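PDB 3FMB: dimeric protein of unknown function and ferredoxin-like fold from Bacteroides fragilis, which is of unknown function but forms a dimer of ferredoxin-like subunits and belongs to the stress-responsive alpha/beta-barrel (Dabb) family. Local coordinates for residues E50-P53 / A54-V58. Residues are numbered along the deposited sequence; the frame is centred on the assembly and turned at random.
Sequences EALP and AKISV
The carbonyl oxygen of Leu52 is gripped twice in one tight turn, by Ile56 N and by Lys55 N. Ile56 N lies 2.8 Å from Leu52 O and nearly in line with the C=O bond, at a C=O...N angle of 170°. Lys55 N is also 2.8 Å from Leu52 O but sits above the carbonyl plane, with an N-H...O angle of 139°. One bond is of the alpha type (i+4), the other of the 3-10 type (i+3). A water bridges the start of the turn. It accepts from Ala54 N at 3.0 Å and gives a weak bond to Ala51 O. The turn belongs to the connection from helix 35-50 to strand 61-66 in the ferredoxin-like fold. Leu52 and Ile56 are its buried residues. Their side chains run side by side in the same direction, with Leu52 CD2 4.1 Å from Ile56 CD1. Ile56 CG1 is anti to its own carbonyl carbon (chi1 -47°). It therefore lies beside the backbone N, the donor to Leu52 O, and CG1 is 3.7 Å from Leu52 O. Both side chains pack on Tyr91 of helix 85-93 and on His97 of helix 95-102. Pro53 and Ala54 are exposed, though Pro53 also touches Ile62 of strand 61-66. Lys55 places its CB 3.6 Å from Leu52 O.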
ATOM      1  N   GLU A  50      14.297  -6.948   2.117  1.00 31.14           N
ATOM      2  CA  GLU A  50      14.444  -7.034   3.549  1.00 33.20           C
ATOM      3  C   GLU A  50      15.929  -7.034   4.008  1.00 31.99           C
ATOM      4  O   GLU A  50      16.198  -6.699   5.144  1.00 33.21           O
ATOM      5  CB  GLU A  50      13.581  -8.192   4.090  1.00 34.09           C
ATOM      6  CG  GLU A  50      12.075  -7.819   3.923  1.00 32.66           C
ATOM      7  CD  GLU A  50      11.069  -8.814   4.510  1.00 41.29           C
ATOM      8  OE1 GLU A  50      11.469  -9.949   4.801  1.00 31.91           O
ATOM      9  OE2 GLU A  50       9.869  -8.445   4.691  1.00 33.60           O
ATOM     10  N   ALA A  51      16.863  -7.303   3.092  1.00 31.29           N
ATOM     11  CA  ALA A  51      18.302  -7.200   3.341  1.00 28.95           C
ATOM     12  C   ALA A  51      18.857  -5.773   3.199  1.00 28.28           C
ATOM     13  O   ALA A  51      20.011  -5.519   3.551  1.00 28.78           O
ATOM     14  CB  ALA A  51      19.082  -8.136   2.428  1.00 28.74           C
ATOM     15  N   LEU A  52      18.053  -4.837   2.719  1.00 26.60           N
ATOM     16  CA  LEU A  52      18.545  -3.491   2.412  1.00 27.29           C
ATOM     17  C   LEU A  52      18.864  -2.606   3.608  1.00 24.98           C
ATOM     18  O   LEU A  52      19.778  -1.800   3.523  1.00 24.85           O
ATOM     19  CB  LEU A  52      17.548  -2.763   1.497  1.00 25.32           C
ATOM     20  CG  LEU A  52      17.335  -3.299   0.072  1.00 26.07           C
ATOM     21  CD1 LEU A  52      16.262  -2.455  -0.632  1.00 25.79           C
ATOM     22  CD2 LEU A  52      18.665  -3.308  -0.692  1.00 23.62           C
ATOM     23  N   PRO A  53      18.114  -2.715   4.720  1.00 25.40           N
ATOM     24  CA  PRO A  53      18.481  -1.798   5.833  1.00 28.21           C
ATOM     25  C   PRO A  53      19.950  -1.812   6.268  1.00 28.30           C
ATOM     26  O   PRO A  53      20.478  -0.769   6.657  1.00 29.85           O
ATOM     27  CB  PRO A  53      17.516  -2.207   6.963  1.00 27.62           C
ATOM     28  CG  PRO A  53      16.342  -2.822   6.250  1.00 27.82           C
ATOM     29  CD  PRO A  53      16.916  -3.520   5.047  1.00 26.25           C
ATOM     30  N   ALA A  54      20.629  -2.952   6.166  1.00 29.71           N
ATOM     31  CA  ALA A  54      22.056  -3.033   6.495  1.00 29.39           C
ATOM     32  C   ALA A  54      22.968  -2.275   5.513  1.00 30.57           C
ATOM     33  O   ALA A  54      24.098  -1.896   5.870  1.00 29.66           O
ATOM     34  CB  ALA A  54      22.487  -4.476   6.576  1.00 28.51           C
ATOM     35  N   LYS A  55      22.481  -2.088   4.292  0.50 29.22           N
ATOM     36  CA  LYS A  55      23.199  -1.386   3.234  0.50 29.70           C
ATOM     37  C   LYS A  55      22.769   0.084   3.138  0.50 29.78           C
ATOM     38  O   LYS A  55      23.586   0.945   2.855  0.50 28.48           O
ATOM     39  CB  LYS A  55      22.944  -2.073   1.887  0.50 30.97           C
ATOM     40  CG  LYS A  55      23.451  -3.520   1.772  0.50 31.96           C
ATOM     41  CD  LYS A  55      24.921  -3.636   2.181  0.50 31.13           C
ATOM     42  CE  LYS A  55      25.582  -4.917   1.679  0.50 33.97           C
ATOM     43  NZ  LYS A  55      26.413  -4.685   0.461  0.50 38.10           N
ATOM     44  N   ILE A  56      21.496   0.367   3.408  1.00 28.91           N
ATOM     45  CA  ILE A  56      20.903   1.693   3.171  1.00 28.76           C
ATOM     46  C   ILE A  56      20.391   2.292   4.475  1.00 29.88           C
ATOM     47  O   ILE A  56      19.282   1.983   4.943  1.00 30.19           O
ATOM     48  CB  ILE A  56      19.743   1.650   2.133  1.00 28.77           C
ATOM     49  CG1 ILE A  56      20.143   0.835   0.895  1.00 26.52           C
ATOM     50  CG2 ILE A  56      19.334   3.097   1.772  1.00 28.37           C
ATOM     51  CD1 ILE A  56      19.079   0.758  -0.258  1.00 23.72           C
ATOM     52  N   SER A  57      21.212   3.153   5.055  1.00 29.10           N
ATOM     53  CA  SER A  57      20.979   3.646   6.410  1.00 29.30           C
ATOM     54  C   SER A  57      19.742   4.535   6.518  1.00 28.59           C
ATOM     55  O   SER A  57      19.136   4.614   7.585  1.00 29.19           O
ATOM     56  CB  SER A  57      22.209   4.397   6.920  1.00 32.40           C
ATOM     57  OG  SER A  57      22.338   5.633   6.248  1.00 33.07           O
ATOM     58  N   VAL A  58      19.341   5.193   5.433  1.00 28.50           N
ATOM     59  CA  VAL A  58      18.148   6.060   5.487  1.00 28.99           C
ATOM     60  C   VAL A  58      16.812   5.299   5.639  1.00 28.94           C
ATOM     61  O   VAL A  58      15.786   5.931   5.901  1.00 28.78           O
ATOM     62  CB  VAL A  58      18.031   7.078   4.286  1.00 29.36           C
ATOM     63  CG1 VAL A  58      19.202   8.035   4.256  1.00 32.20           C
ATOM     64  CG2 VAL A  58      17.844   6.386   2.946  1.00 29.77           C
TER
HETATM   65  O   HOH W   1      19.272  -5.603   6.708  1.00 43.40           O